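Local coordinates for chorismate synthase (Campylobacter jejuni, PDB 1SQ1) that catalyses the last step of chorismate biosynthesis, eliminating phosphate from 5-enolpyruvylshikimate-3-phosphate with the help of reduced FMN, at the interface of chains A and B and the interface of chains A and C. Coordinates in Å, arbitrary orientation; residue numbers count along the deposited sequence, not the author numbering. Chains: chain A/B/C, Chorismate synthase.

Contact 1 and contact 2 lie on separate faces of chain A, with the centres of their C-alpha atoms about 44 Å apart. They share no residue. Contact 1 sets the 3-10 helix at 348-350 and helix 352-358 of chain A against the end of helix 325-346 and B:Ala348 of chain B. Contact 2 uses the end of strand 286-292 and the loop after it, predicted to bind FMN, to meet chain C. Both interfaces are two-fold symmetric, so each patch occurs again with its chains exchanged. Chorismate synthase is a homotetramer. Two different two-fold contacts on one subunit would let four copies close into such an assembly.

Contact 1: the interface of chains A and B. Residues chain A 349, 355, 358-359; chain B 344-345, 348.
A:Leu355 and B:Leu345 meet methyl to methyl, CD2 on CD2 at 3.6 Å, with their side chains crossing at about a right angle. The same CD2 of A:Leu355 also reaches CD2 of B:Leu344, 3.8 Å away. Its other branch, CD1, turns to the methyl CB of B:Ala348. One leucine thus touches three residues of chain B. A:Ser349 adds to this apolar patch through its CB, which lies 3.7 Å from CD2 of B:Leu345 and also rests against CB of B:Ala348. The hydroxyl OG of A:Ser349 lies beside the backbone O of B:Leu345, 3.7 Å away, without pointing at it.

A polar link comes from A:Tyr359. Its phenol OH donates a hydrogen bond of 2.9 Å to the backbone O of B:Leu344. The donor stands 26° out of the carbonyl plane, and the angle at the oxygen is 123°. Ring atom CE1 is also near this oxygen and near CD2 of B:Leu344.

Behind these groups, torsions and backbone set the aim. With CG swung roughly opposite the backbone N (chi1 -154°), the side chain of A:Leu355 leaves its helix towards chain B, and both methyls reach it. In A:Tyr359, CG is opposite the carbonyl carbon, and the ring runs out to its partner. Within chain A, the backbone O of A:Leu355 lies in plane at the edge of this ring. A:Ala358 stands further back, its CB facing the backbone O of B:Ala348.

The patch belongs to a two-fold interface of the tetramer. The end of helix 325-346 and the start of 3-10 helix 348-350 of chain B face 3-10 helix 348-350, helix 352-358 and the following residue of chain A.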
# COMPACT_ATOMS: atom_id res chain seq x y z
N SER A 349 -5.08 14.76 8.75
CA SER A 349 -3.80 15.41 8.97
C SER A 349 -3.27 16.22 7.79
O SER A 349 -2.06 16.31 7.60
CB SER A 349 -2.78 14.34 9.38
OG SER A 349 -2.81 13.23 8.48
N LEU A 355 -3.77 19.05 12.96
CA LEU A 355 -2.90 18.13 13.66
C LEU A 355 -2.66 18.55 15.12
O LEU A 355 -2.83 17.74 16.03
CB LEU A 355 -1.58 18.03 12.90
CG LEU A 355 -0.79 16.75 13.07
CD1 LEU A 355 -1.67 15.55 12.84
CD2 LEU A 355 0.36 16.78 12.09
N ALA A 358 -5.64 17.95 16.94
CA ALA A 358 -5.79 16.51 17.11
C ALA A 358 -5.01 16.04 18.34
O ALA A 358 -5.48 15.19 19.09
CB ALA A 358 -5.31 15.79 15.87
N TYR A 359 -3.82 16.60 18.53
CA TYR A 359 -2.99 16.24 19.68
C TYR A 359 -3.11 17.27 20.81
O TYR A 359 -2.18 17.43 21.61
CB TYR A 359 -1.52 16.09 19.26
CG TYR A 359 -1.21 14.84 18.46
CD1 TYR A 359 -1.50 14.76 17.09
CD2 TYR A 359 -0.68 13.71 19.08
CE1 TYR A 359 -1.27 13.59 16.37
CE2 TYR A 359 -0.45 12.53 18.38
CZ TYR A 359 -0.75 12.47 17.03
OH TYR A 359 -0.54 11.30 16.34
N LEU B 344 3.10 9.94 13.45
CA LEU B 344 2.49 11.17 13.95
C LEU B 344 1.25 11.53 13.11
O LEU B 344 0.24 11.99 13.65
CB LEU B 344 3.53 12.30 13.91
CG LEU B 344 3.37 13.52 14.81
CD1 LEU B 344 4.65 14.34 14.80
CD2 LEU B 344 2.22 14.33 14.32
N LEU B 345 1.34 11.32 11.80
CA LEU B 345 0.24 11.60 10.90
C LEU B 345 -0.77 10.43 10.93
O LEU B 345 -1.98 10.64 10.93
CB LEU B 345 0.77 11.82 9.48
CG LEU B 345 1.73 13.01 9.37
CD1 LEU B 345 2.51 12.99 8.06
CD2 LEU B 345 0.93 14.29 9.48
N ALA B 348 -3.27 10.48 13.72
CA ALA B 348 -4.08 11.68 13.77
C ALA B 348 -5.55 11.37 13.97
O ALA B 348 -6.16 11.79 14.96
CB ALA B 348 -3.89 12.47 12.49

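Contact 2: the interface of chains A and C. Residues chain A 241, 292-294; chain C 251, 259, 277.
A:Lys293 lays its aliphatic chain across the side-chain amide of C:Asn259. It begins at CB, which meets two residues of chain C. The methyl CB of C:Ala251 is 3.9 Å from CB of A:Lys293, and the amide nitrogen ND2 of C:Asn259 is 3.7 Å from it. CG of A:Lys293 follows and stays beside ND2 of C:Asn259, at 4.0 Å. CD of A:Lys293 comes nearer, at 3.5 Å from ND2 of C:Asn259. These are packing contacts of methylenes against an amide nitrogen, and the two side chains cross at about a right angle. At the tip, the amine NZ of A:Lys293 passes beyond the amide and faces CD2 of C:Leu277, 4.2 Å away.

The torsions explain this reach. CG sits between the backbone N and the carbonyl carbon (chi1 76°). From there the chain is fully extended, with chi2 at -180°, and carries NZ past C:Asn259 towards strand 276-277 of chain C.

A:Lys293 and A:Pro294 belong to the predicted FMN-binding loop that follows strand 286-292. Part of the cofactor site therefore probably borders the neighbouring subunit. Contacts with chain C may help to hold the loop in shape. A:Lys241, on strand 240-245, runs out in the same general direction as A:Lys293. It barely touches chain C, its CG facing the methyl of C:Ala251.

The ring of A:Pro294 rests against C:Asn259 of helix 256-259, and the two side chains cross at about a right angle. CG of A:Pro294 packs on CB of C:Asn259 at 3.7 Å.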
# COMPACT_ATOMS: atom_id res chain seq x y z
N LYS A 241 -20.95 -1.14 -16.12
CA LYS A 241 -20.20 -0.89 -17.35
C LYS A 241 -19.97 0.60 -17.66
O LYS A 241 -19.33 0.95 -18.65
CB LYS A 241 -20.91 -1.57 -18.52
CG LYS A 241 -21.15 -3.06 -18.34
CD LYS A 241 -19.86 -3.85 -18.15
CE LYS A 241 -18.91 -3.72 -19.33
NZ LYS A 241 -17.70 -4.53 -19.05
N PHE A 292 -25.82 -0.28 -14.77
CA PHE A 292 -25.71 -1.72 -14.71
C PHE A 292 -26.18 -2.41 -15.99
O PHE A 292 -27.20 -2.03 -16.59
CB PHE A 292 -26.51 -2.26 -13.53
CG PHE A 292 -25.92 -1.94 -12.19
CD1 PHE A 292 -25.96 -0.64 -11.68
CD2 PHE A 292 -25.38 -2.95 -11.41
CE1 PHE A 292 -25.47 -0.35 -10.43
CE2 PHE A 292 -24.88 -2.67 -10.14
CZ PHE A 292 -24.93 -1.37 -9.65
N LYS A 293 -25.45 -3.44 -16.40
CA LYS A 293 -25.82 -4.19 -17.59
C LYS A 293 -26.76 -5.29 -17.15
O LYS A 293 -26.90 -5.56 -15.95
CB LYS A 293 -24.58 -4.81 -18.24
CG LYS A 293 -24.04 -6.04 -17.52
CD LYS A 293 -22.79 -6.62 -18.21
CE LYS A 293 -22.33 -7.90 -17.53
NZ LYS A 293 -21.29 -8.60 -18.33
N PRO A 294 -27.44 -5.94 -18.11
CA PRO A 294 -28.35 -7.02 -17.72
C PRO A 294 -27.57 -8.22 -17.18
O PRO A 294 -26.51 -8.58 -17.70
CB PRO A 294 -29.10 -7.33 -19.01
CG PRO A 294 -28.14 -6.91 -20.07
CD PRO A 294 -27.59 -5.63 -19.54
N ALA C 251 -25.52 -0.40 -22.28
CA ALA C 251 -25.74 -1.74 -21.79
C ALA C 251 -26.86 -1.71 -20.76
O ALA C 251 -27.50 -2.71 -20.53
CB ALA C 251 -24.47 -2.31 -21.17
N ASN C 259 -26.86 -8.54 -24.72
CA ASN C 259 -25.55 -8.12 -24.22
C ASN C 259 -24.59 -9.29 -24.07
O ASN C 259 -23.38 -9.14 -24.21
CB ASN C 259 -25.70 -7.43 -22.86
CG ASN C 259 -24.65 -6.37 -22.63
OD1 ASN C 259 -24.48 -5.48 -23.45
ND2 ASN C 259 -23.95 -6.46 -21.52
N LEU C 277 -14.47 -9.19 -18.12
CA LEU C 277 -15.58 -9.97 -17.56
C LEU C 277 -15.19 -10.37 -16.16
O LEU C 277 -14.21 -11.08 -15.97
CB LEU C 277 -15.83 -11.23 -18.38
CG LEU C 277 -16.48 -11.05 -19.75
CD1 LEU C 277 -16.12 -12.24 -20.65
CD2 LEU C 277 -17.98 -10.88 -19.57